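Local coordinates for protein AA10A (Thermobifida fusca, PDB 5UIZ) that probably cleaves cellulose by oxidation, as a copper-dependent lytic polysaccharide monooxygenase of family AA10, at residues A[136-141]-A[202-207]; A[177-180]-A[184-187]; A[56-61]-A[72-77]; A[117-120]-A[124-127]; A[169-174]-A[192-197]. All coordinates share one frame; numbering follows the deposited sequence. Where two conformers were deposited one is given.

Contact 1 of 5, residues A[136-141]-A[202-207]; sequences IHLYDQ and TIWKAS
Asp140 OD1 takes two weak hydrogen bonds, from the backbone N of Ala142 and of His37, and the carboxylate rests against the indole of Trp204. Its other oxygen, OD2, accepts a hydrogen bond from the backbone N of His144. The two segments are strands of the two sheets of the immunoglobulin-like β-sandwich. Strand 136-140 and strand 202-206 face each other with axes 10.6 Å apart and a crossing angle of -41°. The strands meet through side chains, and no hydrogen bond crosses between them. Leu138 CD2 sits over the centre of the six-membered ring of Trp204, 3.6 Å from its centroid. With chi1 at 159°, the Trp204 ring swings off the side opposite its amide nitrogen, across the path of Leu138 and Asp140. The carboxylate meets the far end of the ring, with Asp140 CG 3.6 Å from Trp204 CH2 and the two planes 60° apart. An alanine at Trp204 is likely to leave Leu138 CD2 and the Asp140 carboxylate without their common wall, close to the copper ligands His37 and His144. Farther from the metal, Ile136 CD1 stops 3.5 Å from Thr202 OG1.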
# COMPACT_ATOMS: atom_id res chain seq x y z
N ILE A 136 -7.40 8.64 -4.80
CA ILE A 136 -7.29 7.39 -4.13
C ILE A 136 -8.64 6.74 -4.11
O ILE A 136 -9.60 7.32 -3.59
CB ILE A 136 -6.81 7.57 -2.71
CG1 ILE A 136 -5.45 8.32 -2.73
CG2 ILE A 136 -6.79 6.23 -1.99
CD1 ILE A 136 -4.30 7.71 -1.96
N HIS A 137 -8.73 5.52 -4.65
CA HIS A 137 -9.96 4.73 -4.61
C HIS A 137 -9.73 3.45 -3.76
O HIS A 137 -8.90 2.57 -4.07
CB HIS A 137 -10.37 4.44 -6.05
CG HIS A 137 -11.47 3.46 -6.18
ND1 HIS A 137 -11.65 2.72 -7.31
CD2 HIS A 137 -12.44 3.09 -5.30
CE1 HIS A 137 -12.71 1.94 -7.14
NE2 HIS A 137 -13.18 2.12 -5.92
N LEU A 138 -10.46 3.40 -2.67
CA LEU A 138 -10.43 2.33 -1.73
C LEU A 138 -11.67 1.51 -1.99
O LEU A 138 -12.75 2.06 -2.26
CB LEU A 138 -10.47 2.88 -0.29
CG LEU A 138 -10.25 1.76 0.76
CD1 LEU A 138 -8.77 1.76 1.14
CD2 LEU A 138 -11.11 1.80 2.00
N TYR A 139 -11.51 0.19 -1.94
CA TYR A 139 -12.62 -0.71 -1.96
C TYR A 139 -12.58 -1.46 -0.65
O TYR A 139 -11.57 -2.01 -0.30
CB TYR A 139 -12.51 -1.69 -3.11
CG TYR A 139 -13.62 -2.70 -3.21
CD1 TYR A 139 -14.90 -2.31 -3.54
CD2 TYR A 139 -13.38 -4.07 -3.08
CE1 TYR A 139 -15.94 -3.23 -3.65
CE2 TYR A 139 -14.41 -5.00 -3.25
CZ TYR A 139 -15.70 -4.56 -3.53
OH TYR A 139 -16.75 -5.47 -3.66
N ASP A 140 -13.72 -1.50 0.02
CA ASP A 140 -13.84 -2.23 1.28
C ASP A 140 -15.09 -3.07 1.19
O ASP A 140 -16.19 -2.53 1.27
CB ASP A 140 -13.99 -1.20 2.41
CG ASP A 140 -14.39 -1.87 3.75
OD1 ASP A 140 -14.22 -3.10 3.90
OD2 ASP A 140 -14.91 -1.14 4.62
N GLN A 141 -14.95 -4.39 1.06
CA GLN A 141 -16.13 -5.27 0.87
C GLN A 141 -17.05 -5.30 2.08
O GLN A 141 -18.26 -5.43 1.92
CB GLN A 141 -15.71 -6.70 0.46
CG GLN A 141 -16.70 -7.47 -0.44
CD GLN A 141 -17.76 -8.26 0.30
OE1 GLN A 141 -17.64 -8.53 1.51
NE2 GLN A 141 -18.80 -8.65 -0.42
N THR A 202 -0.80 4.76 2.23
CA THR A 202 -2.14 5.09 2.72
C THR A 202 -2.46 4.28 4.01
O THR A 202 -2.32 3.04 4.05
CB THR A 202 -3.20 4.81 1.65
OG1 THR A 202 -2.92 5.58 0.49
CG2 THR A 202 -4.58 5.17 2.11
N ILE A 203 -2.81 5.02 5.05
CA ILE A 203 -3.29 4.50 6.30
C ILE A 203 -4.80 4.69 6.40
O ILE A 203 -5.35 5.81 6.42
CB ILE A 203 -2.65 5.20 7.52
CG1 ILE A 203 -1.12 5.20 7.42
CG2 ILE A 203 -3.04 4.46 8.80
CD1 ILE A 203 -0.48 5.93 8.60
N TRP A 204 -5.48 3.56 6.49
CA TRP A 204 -6.91 3.55 6.54
C TRP A 204 -7.28 2.98 7.86
O TRP A 204 -6.94 1.85 8.17
CB TRP A 204 -7.48 2.77 5.33
CG TRP A 204 -8.87 2.29 5.54
CD1 TRP A 204 -9.89 2.97 6.15
CD2 TRP A 204 -9.40 1.04 5.14
NE1 TRP A 204 -11.01 2.21 6.14
CE2 TRP A 204 -10.75 1.02 5.52
CE3 TRP A 204 -8.86 -0.05 4.46
CZ2 TRP A 204 -11.58 -0.08 5.31
CZ3 TRP A 204 -9.69 -1.17 4.23
CH2 TRP A 204 -11.03 -1.18 4.67
N LYS A 205 -7.96 3.79 8.66
CA LYS A 205 -8.43 3.42 9.98
C LYS A 205 -9.93 3.11 9.85
O LYS A 205 -10.73 4.02 9.57
CB LYS A 205 -8.24 4.60 10.96
CG LYS A 205 -8.93 4.42 12.29
CD LYS A 205 -8.36 3.22 13.03
CE LYS A 205 -8.83 3.15 14.48
NZ LYS A 205 -10.28 2.93 14.60
N ALA A 206 -10.27 1.84 10.01
CA ALA A 206 -11.64 1.37 9.94
C ALA A 206 -12.39 1.87 11.13
O ALA A 206 -11.77 2.14 12.16
CB ALA A 206 -11.69 -0.15 9.89
N SER A 207 -13.71 2.00 10.98
CA SER A 207 -14.59 2.53 12.01
C SER A 207 -15.19 1.49 12.95
O SER A 207 -15.71 1.86 13.99
CB SER A 207 -15.71 3.38 11.41
OG SER A 207 -15.15 4.46 10.68

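Contact 2 of 5, residues A[177-180]-A[184-187]; sequences GSYP and NIQF
Tyr179 lays one face of its ring over Ile185, and its hydroxyl runs on to Phe187. The ring crosses the isoleucine at a slant. Ile185 CG2 lies 3.9 Å from the ring centroid and 15° off the normal, displaced toward the CD2 side of the rim. This is a CH-pi contact. CG2 is anti to the backbone N of Ile185, while CG1 swings to the other side (chi1 -68°). CD1 can therefore reach the root of the tyrosine, 4.0 Å from Tyr179 CB. At the far end the side chains of Tyr179 and Phe187 meet at a slant, with Tyr179 OH 3.4 Å from Phe187 CB. A water lies in the plane of the tyrosine ring, at its edge. It is 2.9 Å from Tyr179 OH and donates a hydrogen bond of 2.6 Å to Gln186 O. The loop 177-180 lies on the connection from strand 170-175, in one sheet of the sandwich, to strand 184-190, at the margin of the other. The backbone of Tyr179 also pairs with Ala146, so this loop is tied to both sheets. Across the contact itself no direct hydrogen bond forms. The ring face is thus spent on apolar contact, and the hydroxyl reaches the strand backbone through the water.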
# COMPACT_ATOMS: atom_id res chain seq x y z
N GLY A 177 -11.21 13.32 7.24
CA GLY A 177 -12.01 12.98 8.40
C GLY A 177 -12.72 11.64 8.09
O GLY A 177 -12.28 10.88 7.18
N SER A 178 -13.82 11.38 8.82
CA SER A 178 -14.49 10.09 8.74
C SER A 178 -15.37 9.99 7.48
O SER A 178 -15.78 10.98 6.93
CB SER A 178 -15.30 9.85 9.99
OG SER A 178 -16.25 10.86 10.10
N TYR A 179 -15.58 8.76 7.03
CA TYR A 179 -16.47 8.44 5.94
C TYR A 179 -17.42 7.40 6.41
O TYR A 179 -17.02 6.43 7.06
CB TYR A 179 -15.71 7.86 4.73
CG TYR A 179 -14.98 8.86 3.92
CD1 TYR A 179 -13.73 9.34 4.33
CD2 TYR A 179 -15.50 9.33 2.71
CE1 TYR A 179 -13.03 10.29 3.54
CE2 TYR A 179 -14.81 10.27 1.95
CZ TYR A 179 -13.59 10.74 2.36
OH TYR A 179 -12.92 11.65 1.60
N PRO A 180 -18.69 7.54 6.04
CA PRO A 180 -19.61 6.48 6.44
C PRO A 180 -19.33 5.18 5.70
O PRO A 180 -18.66 5.17 4.66
CB PRO A 180 -21.00 7.02 6.06
CG PRO A 180 -20.76 8.24 5.21
CD PRO A 180 -19.33 8.67 5.35
N ASN A 184 -17.12 1.57 -1.73
CA ASN A 184 -16.18 2.37 -2.45
C ASN A 184 -16.04 3.74 -1.83
O ASN A 184 -17.03 4.43 -1.60
CB ASN A 184 -16.62 2.50 -3.90
CG ASN A 184 -16.61 1.18 -4.62
OD1 ASN A 184 -15.56 0.74 -5.19
ND2 ASN A 184 -17.73 0.49 -4.52
N ILE A 185 -14.81 4.13 -1.56
CA ILE A 185 -14.49 5.44 -0.99
C ILE A 185 -13.43 6.01 -1.87
O ILE A 185 -12.48 5.30 -2.26
CB ILE A 185 -13.97 5.32 0.42
CG1 ILE A 185 -15.11 4.84 1.36
CG2 ILE A 185 -13.46 6.66 0.91
CD1 ILE A 185 -14.72 4.54 2.81
N GLN A 186 -13.60 7.26 -2.25
CA GLN A 186 -12.56 7.94 -3.00
C GLN A 186 -12.45 9.40 -2.67
O GLN A 186 -13.42 10.00 -2.27
CB GLN A 186 -12.77 7.76 -4.49
CG GLN A 186 -13.98 8.47 -5.05
CD GLN A 186 -14.06 8.31 -6.53
OE1 GLN A 186 -13.71 7.25 -7.03
NE2 GLN A 186 -14.54 9.34 -7.25
N PHE A 187 -11.24 9.92 -2.81
CA PHE A 187 -10.89 11.31 -2.50
C PHE A 187 -9.60 11.67 -3.24
O PHE A 187 -8.81 10.81 -3.56
CB PHE A 187 -10.73 11.53 -1.00
CG PHE A 187 -9.74 10.61 -0.34
CD1 PHE A 187 -8.41 10.96 -0.24
CD2 PHE A 187 -10.14 9.40 0.18
CE1 PHE A 187 -7.50 10.11 0.37
CE2 PHE A 187 -9.24 8.55 0.75
CZ PHE A 187 -7.90 8.91 0.84
O HOH W 1 -14.29 12.12 -0.96

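Contact 3 of 5, residues A[56-61]-A[72-77]; sequences HDHLNP and QAWQDN
His58 CB sits over the face of the Trp74 indole, and this is the tight part of the contact. CB is 3.5 Å from the centroid of the six-membered ring and only 7° off its normal. The imidazole follows at a slant. Its plane is turned 39° from that of the indole, and His58 CD2 lies 3.8 Å from Trp74 CE3. A chi1 of 83° tucks the imidazole between the amide nitrogen and carbonyl carbon of His58, and so carries it across the CE3-CZ3 side of the indole. Trp82 meets both rings edge-to-face, so three aromatic side chains gather here. Helix 68-76 and the loop 56-61 belong to the mostly helical region between strands 38-42 and 88-90. In AA10 enzymes this insertion is known as the L2 region, and it is often part of the substrate-binding surface. The disulfide Cys50-Cys70 lies in the same region, and Trp74 NE1 makes a weak hydrogen bond to Cys50 O. The other side of the loop is looser. Leu59 is exposed, and its CB points away from the helix. In the type I turn from Asp57 to Asn60 the backbone bond from Asn60 N to Asp57 O is weak. The side chains tie this turn instead: Asn60 ND2 donates to Asp57 OD2 at 2.8 Å, on the syn side and somewhat out of the carboxylate plane. Asn60 OD1 caps the N of Asn62 ahead of helix 63-66.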
# COMPACT_ATOMS: atom_id res chain seq x y z
N HIS A 56 -3.95 -15.45 -11.90
CA HIS A 56 -4.42 -16.45 -12.83
C HIS A 56 -3.25 -17.23 -13.38
O HIS A 56 -3.46 -18.17 -14.11
CB HIS A 56 -5.10 -15.75 -13.99
CG HIS A 56 -4.14 -15.03 -14.87
ND1 HIS A 56 -3.54 -13.85 -14.50
CD2 HIS A 56 -3.66 -15.33 -16.10
CE1 HIS A 56 -2.74 -13.44 -15.47
NE2 HIS A 56 -2.78 -14.33 -16.45
N ASP A 57 -2.03 -16.84 -13.03
CA ASP A 57 -0.84 -17.44 -13.56
C ASP A 57 0.31 -17.30 -12.58
O ASP A 57 1.40 -16.83 -12.94
CB ASP A 57 -0.48 -16.78 -14.86
CG ASP A 57 0.50 -17.59 -15.68
OD1 ASP A 57 0.70 -18.81 -15.38
OD2 ASP A 57 1.10 -16.98 -16.59
N HIS A 58 0.06 -17.74 -11.36
CA HIS A 58 0.90 -17.38 -10.22
C HIS A 58 2.22 -18.17 -10.13
O HIS A 58 3.10 -17.83 -9.35
CB HIS A 58 0.11 -17.39 -8.91
CG HIS A 58 -0.05 -18.74 -8.27
ND1 HIS A 58 -1.03 -19.63 -8.65
CD2 HIS A 58 0.65 -19.34 -7.28
CE1 HIS A 58 -0.93 -20.72 -7.91
NE2 HIS A 58 0.06 -20.56 -7.05
N LEU A 59 2.35 -19.21 -10.94
CA LEU A 59 3.56 -20.04 -10.90
C LEU A 59 4.38 -19.85 -12.16
O LEU A 59 5.34 -20.56 -12.35
CB LEU A 59 3.17 -21.51 -10.67
CG LEU A 59 2.52 -21.83 -9.30
CD1 LEU A 59 1.98 -23.24 -9.23
CD2 LEU A 59 3.43 -21.55 -8.11
N ASN A 60 4.05 -18.86 -12.98
CA ASN A 60 4.71 -18.70 -14.26
C ASN A 60 6.12 -18.26 -14.03
O ASN A 60 6.34 -17.16 -13.53
CB ASN A 60 3.98 -17.68 -15.14
CG ASN A 60 4.60 -17.50 -16.54
OD1 ASN A 60 5.76 -17.81 -16.81
ND2 ASN A 60 3.82 -16.93 -17.43
N PRO A 61 7.09 -19.08 -14.43
CA PRO A 61 8.52 -18.68 -14.26
C PRO A 61 8.95 -17.37 -14.95
O PRO A 61 9.88 -16.73 -14.48
CB PRO A 61 9.31 -19.88 -14.83
CG PRO A 61 8.37 -20.43 -15.87
CD PRO A 61 7.00 -20.35 -15.19
N GLN A 72 9.09 -12.20 -6.64
CA GLN A 72 9.64 -12.46 -5.31
C GLN A 72 8.55 -12.56 -4.27
O GLN A 72 8.65 -13.32 -3.35
CB GLN A 72 10.72 -11.46 -4.91
CG GLN A 72 10.26 -10.03 -4.82
CD GLN A 72 9.73 -9.65 -3.45
OE1 GLN A 72 10.26 -10.09 -2.43
NE2 GLN A 72 8.71 -8.78 -3.43
N ALA A 73 7.50 -11.78 -4.44
CA ALA A 73 6.37 -11.83 -3.52
C ALA A 73 5.66 -13.18 -3.57
O ALA A 73 5.39 -13.80 -2.50
CB ALA A 73 5.40 -10.70 -3.82
N TRP A 74 5.31 -13.62 -4.77
CA TRP A 74 4.67 -14.92 -4.92
C TRP A 74 5.60 -16.05 -4.42
O TRP A 74 5.12 -16.97 -3.78
CB TRP A 74 4.25 -15.19 -6.36
CG TRP A 74 2.98 -14.53 -6.79
CD1 TRP A 74 2.87 -13.41 -7.56
CD2 TRP A 74 1.65 -14.92 -6.46
NE1 TRP A 74 1.55 -13.08 -7.76
CE2 TRP A 74 0.77 -14.00 -7.10
CE3 TRP A 74 1.10 -15.94 -5.69
CZ2 TRP A 74 -0.60 -14.12 -7.02
CZ3 TRP A 74 -0.27 -16.03 -5.59
CH2 TRP A 74 -1.10 -15.15 -6.27
N GLN A 75 6.89 -15.94 -4.69
CA GLN A 75 7.87 -16.91 -4.18
C GLN A 75 7.80 -17.02 -2.63
O GLN A 75 7.75 -18.10 -2.08
CB GLN A 75 9.29 -16.54 -4.68
CG GLN A 75 10.48 -17.45 -4.26
CD GLN A 75 11.86 -16.85 -4.59
OE1 GLN A 75 12.29 -15.82 -4.02
NE2 GLN A 75 12.53 -17.45 -5.54
N ASP A 76 7.70 -15.89 -1.94
CA ASP A 76 7.74 -15.87 -0.50
C ASP A 76 6.48 -16.34 0.12
O ASP A 76 6.52 -17.06 1.06
CB ASP A 76 7.95 -14.41 -0.02
CG ASP A 76 7.94 -14.31 1.51
OD1 ASP A 76 8.93 -14.69 2.09
OD2 ASP A 76 6.96 -13.91 2.15
N ASN A 77 5.34 -15.79 -0.27
CA ASN A 77 4.06 -16.12 0.38
C ASN A 77 2.88 -15.81 -0.52
O ASN A 77 2.45 -14.66 -0.63
CB ASN A 77 3.91 -15.44 1.74
CG ASN A 77 2.82 -16.09 2.60
OD1 ASN A 77 1.84 -16.64 2.06
ND2 ASN A 77 2.98 -16.06 3.91

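Contact 4 of 5, residues A[117-120]-A[124-127]; sequences RSMD and PWKT
Trp125 pushes the far edge of its indole against the backbone of the short 3-10 turn 117-120. Ser118 O lies near the ring plane, at this edge. It is 3.4 Å from Trp125 CZ2 and 3.5 Å from Trp125 CH2. No hydrogen bond crosses between the segments, so a carbonyl oxygen simply rests against the C-H rim of the ring. That oxygen has its hydrogen bond from Gln72 NE2. Met119 O approaches obliquely, 3.8 Å from Trp125 CZ2, and accepts a hydrogen bond from Arg46 NH1. The Met119 side chain crosses that of Trp125 at about a right angle, and its sulfur meets the ring obliquely. In the conformer given, Met119 SD is 4.0 Å from Trp125 CH2, and 53° off the normal seen from the centroid of the six-membered ring. A second conformer was deposited for this side chain, so the detail of the sulfur contact is less certain. The Trp125 ring leaves its backbone on the side away from the carbonyl carbon (chi1 -71°), which sends it toward the turn. Trp125 NE1 donates to Ala121 O, which helps fix the rotation of the indole, and Arg46 adds a cation-pi contact. A leucine in place of Trp125 would probably leave Ala121 O without its donor, Arg46 without its aromatic partner, and a gap beside Ser118 and Met119. The turn and Trp125 are both in the loop that enters strand 128-130 of the sandwich. In this conformer the sulfur beside the indole fits a Met-aromatic contact.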
# COMPACT_ATOMS: atom_id res chain seq x y z
N ARG A 117 5.41 -9.82 4.27
CA ARG A 117 6.80 -9.28 4.40
C ARG A 117 7.48 -8.99 3.05
O ARG A 117 8.36 -8.14 2.95
CB ARG A 117 7.64 -10.19 5.28
CG ARG A 117 8.07 -11.45 4.58
CD ARG A 117 8.67 -12.49 5.49
NE ARG A 117 9.05 -13.67 4.67
CZ ARG A 117 9.24 -14.92 5.12
NH1 ARG A 117 9.08 -15.21 6.40
NH2 ARG A 117 9.59 -15.89 4.27
N SER A 118 7.07 -9.70 2.00
CA SER A 118 7.64 -9.45 0.66
C SER A 118 7.28 -8.04 0.06
O SER A 118 7.92 -7.57 -0.86
CB SER A 118 7.21 -10.60 -0.31
OG SER A 118 5.80 -10.58 -0.42
N MET A 119 6.27 -7.40 0.60
CA MET A 119 5.90 -6.03 0.24
C MET A 119 6.94 -5.03 0.65
O MET A 119 6.94 -3.95 0.13
CB MET A 119 4.60 -5.61 0.92
CG MET A 119 3.37 -6.36 0.47
SD MET A 119 3.32 -6.43 -1.32
CE MET A 119 3.59 -8.16 -1.67
N ASP A 120 7.77 -5.39 1.62
CA ASP A 120 8.87 -4.61 2.09
C ASP A 120 10.10 -4.68 1.18
O ASP A 120 11.07 -3.98 1.45
CB ASP A 120 9.31 -5.09 3.50
CG ASP A 120 8.28 -4.80 4.63
OD1 ASP A 120 7.47 -3.81 4.50
OD2 ASP A 120 8.34 -5.53 5.66
N PRO A 124 12.31 -2.72 -8.52
CA PRO A 124 11.48 -2.07 -9.57
C PRO A 124 10.03 -2.52 -9.55
O PRO A 124 9.55 -3.16 -10.51
CB PRO A 124 12.13 -2.50 -10.86
CG PRO A 124 12.77 -3.83 -10.55
CD PRO A 124 13.19 -3.76 -9.10
N TRP A 125 9.33 -2.17 -8.49
CA TRP A 125 7.90 -2.47 -8.38
C TRP A 125 7.13 -1.80 -9.53
O TRP A 125 7.45 -0.67 -9.92
CB TRP A 125 7.34 -1.93 -7.04
CG TRP A 125 7.76 -2.66 -5.83
CD1 TRP A 125 8.81 -2.37 -5.06
CD2 TRP A 125 7.16 -3.83 -5.28
NE1 TRP A 125 8.91 -3.27 -4.04
CE2 TRP A 125 7.90 -4.18 -4.15
CE3 TRP A 125 6.07 -4.61 -5.62
CZ2 TRP A 125 7.58 -5.26 -3.33
CZ3 TRP A 125 5.76 -5.68 -4.84
CH2 TRP A 125 6.54 -6.01 -3.69
N LYS A 126 6.09 -2.44 -10.03
CA LYS A 126 5.33 -1.81 -11.14
C LYS A 126 4.60 -0.58 -10.62
O LYS A 126 4.03 -0.63 -9.53
CB LYS A 126 4.31 -2.76 -11.73
CG LYS A 126 4.91 -4.00 -12.34
CD LYS A 126 5.82 -3.68 -13.52
CE LYS A 126 6.27 -4.96 -14.18
NZ LYS A 126 7.53 -4.67 -14.87
N THR A 127 4.62 0.50 -11.41
CA THR A 127 4.04 1.76 -11.02
C THR A 127 2.73 2.01 -11.79
O THR A 127 2.54 1.49 -12.86
CB THR A 127 4.98 2.91 -11.25
OG1 THR A 127 5.32 2.93 -12.62
CG2 THR A 127 6.26 2.77 -10.43

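Contact 5 of 5, residues A[169-174]-A[192-197]; sequences SLELVH and PNRSGR
The guanidinium of Arg194 has Val173 CG1 over one face and Glu171 CB in its plane, at the edge. Val173 CG1 is 4.0 Å from Arg194 NH1, and Glu171 CB is 3.7 Å from Arg194 NH2. The glutamate carboxylate comes in obliquely, its plane turned 60° from that of the guanidinium. A salt bridge joins Glu171 OE1 to Arg194 NH2 at 3.5 Å. This is long for such a pair, and no hydrogen bond goes with it. Arg194 is held more closely by carbonyl groups. NH1 donates to Pro192 O at 2.7 Å, through a bent bond of 141° that lies in the carbonyl plane. NE reaches Thr154 O and NH2 reaches Val153 O. Three of its nitrogens thus have backbone acceptors, which should fix the rotation of the group. A bend at chi2 (141°) helps to fold the arginine chain back so that NH1 reaches the carbonyl of Pro192. The Pro192 ring adds apolar packing, with its CD 4.3 Å from Val173 CG1. Glu171 is on the exposed side of the contact. Val173 and His174 both face Val151 on the adjoining strand, a classic β bulge. Strand 170-175 pairs antiparallel with strand 146-154. The loop 192-197 links strand 184-190 of the smaller sheet to strand 198-206 of the larger one, and Arg194 reaches from it to the end of strand 146-154.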
# COMPACT_ATOMS: atom_id res chain seq x y z
N SER A 169 11.46 8.99 5.15
CA SER A 169 11.36 9.15 3.69
C SER A 169 9.96 9.68 3.23
O SER A 169 9.78 10.08 2.10
CB SER A 169 11.69 7.81 2.99
OG SER A 169 10.66 6.83 3.12
N LEU A 170 8.98 9.67 4.13
CA LEU A 170 7.61 9.99 3.79
C LEU A 170 7.19 11.36 4.31
O LEU A 170 7.58 11.75 5.42
CB LEU A 170 6.71 8.96 4.44
CG LEU A 170 6.76 7.59 3.80
CD1 LEU A 170 5.89 6.70 4.68
CD2 LEU A 170 6.20 7.59 2.39
N GLU A 171 6.35 12.06 3.56
CA GLU A 171 5.67 13.23 4.15
C GLU A 171 4.17 13.09 4.03
O GLU A 171 3.68 12.61 3.03
CB GLU A 171 6.10 14.52 3.48
CG GLU A 171 7.47 14.99 3.95
CD GLU A 171 7.99 16.22 3.18
OE1 GLU A 171 7.52 16.47 2.03
OE2 GLU A 171 8.88 16.92 3.74
N LEU A 172 3.47 13.53 5.06
CA LEU A 172 2.02 13.49 5.07
C LEU A 172 1.53 14.55 4.11
O LEU A 172 1.93 15.71 4.24
CB LEU A 172 1.55 13.77 6.49
CG LEU A 172 0.04 13.82 6.68
CD1 LEU A 172 -0.55 12.46 6.40
CD2 LEU A 172 -0.22 14.25 8.12
N VAL A 173 0.81 14.12 3.07
CA VAL A 173 0.27 15.05 2.08
C VAL A 173 -1.28 15.22 2.15
O VAL A 173 -1.84 16.10 1.49
CB VAL A 173 0.62 14.65 0.64
CG1 VAL A 173 2.10 14.63 0.44
CG2 VAL A 173 0.01 13.34 0.22
N HIS A 174 -1.94 14.32 2.87
CA HIS A 174 -3.36 14.34 2.98
C HIS A 174 -3.87 13.65 4.21
O HIS A 174 -3.37 12.62 4.66
CB HIS A 174 -4.02 13.76 1.74
CG HIS A 174 -5.43 14.20 1.58
ND1 HIS A 174 -5.78 15.39 0.97
CD2 HIS A 174 -6.59 13.61 1.96
CE1 HIS A 174 -7.10 15.50 0.97
NE2 HIS A 174 -7.61 14.43 1.57
N PRO A 192 2.86 17.53 -3.67
CA PRO A 192 3.59 18.61 -4.33
C PRO A 192 5.05 18.26 -4.56
O PRO A 192 5.60 17.48 -3.79
CB PRO A 192 3.51 19.76 -3.33
CG PRO A 192 3.25 19.11 -2.00
CD PRO A 192 2.43 17.88 -2.30
N ASN A 193 5.65 18.85 -5.59
CA ASN A 193 7.10 18.82 -5.79
C ASN A 193 7.65 17.40 -5.98
O ASN A 193 8.71 17.07 -5.44
CB ASN A 193 7.82 19.54 -4.63
CG ASN A 193 7.37 20.98 -4.47
OD1 ASN A 193 7.36 21.72 -5.44
ND2 ASN A 193 6.98 21.38 -3.26
N ARG A 194 6.92 16.56 -6.71
CA ARG A 194 7.33 15.20 -6.97
C ARG A 194 7.30 14.88 -8.43
O ARG A 194 6.39 15.25 -9.16
CB ARG A 194 6.47 14.22 -6.19
CG ARG A 194 6.91 14.16 -4.71
CD ARG A 194 5.72 14.04 -3.85
NE ARG A 194 6.04 13.79 -2.45
CZ ARG A 194 5.84 14.63 -1.44
NH1 ARG A 194 5.34 15.85 -1.61
NH2 ARG A 194 6.08 14.21 -0.22
N SER A 195 8.32 14.11 -8.82
CA SER A 195 8.40 13.65 -10.18
C SER A 195 8.99 12.26 -10.25
O SER A 195 9.88 11.94 -9.49
CB SER A 195 9.25 14.66 -10.95
OG SER A 195 9.03 14.44 -12.31
N GLY A 196 8.48 11.45 -11.16
CA GLY A 196 8.99 10.11 -11.38
C GLY A 196 8.54 9.15 -10.29
O GLY A 196 7.47 9.33 -9.70
N ARG A 197 9.36 8.15 -10.02
CA ARG A 197 8.98 6.97 -9.22
C ARG A 197 8.91 7.31 -7.73
O ARG A 197 9.86 7.86 -7.14
CB ARG A 197 9.95 5.83 -9.45
CG ARG A 197 9.74 4.64 -8.50
CD ARG A 197 10.86 3.59 -8.65
NE ARG A 197 10.64 2.71 -9.80
CZ ARG A 197 9.80 1.71 -9.82
NH1 ARG A 197 9.02 1.42 -8.77
NH2 ARG A 197 9.73 0.95 -10.90

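Overall arrangement
Along the chain, contacts 3 and 4 close first, and contact 1 then opens around contacts 5 and 2. Contacts 3 and 4 lie 13 Å apart between centres and touch through a salt bridge from Asp76 to Arg117, joining helix 68-76 to the 3-10 turn. Contacts 1 and 2 are 8 Å apart between centres and share the sheet of strands 133-140 and 184-190. Contact 5 lies about 20 Å from contact 1 between centres, reaches the larger sheet, and touches contact 4 through Arg197 and Trp125 O. Contacts 2 and 3 are the farthest apart, 33 Å between centres. A helical region is thus tied through a loop to the sandwich, whose copper end lies at contact 1.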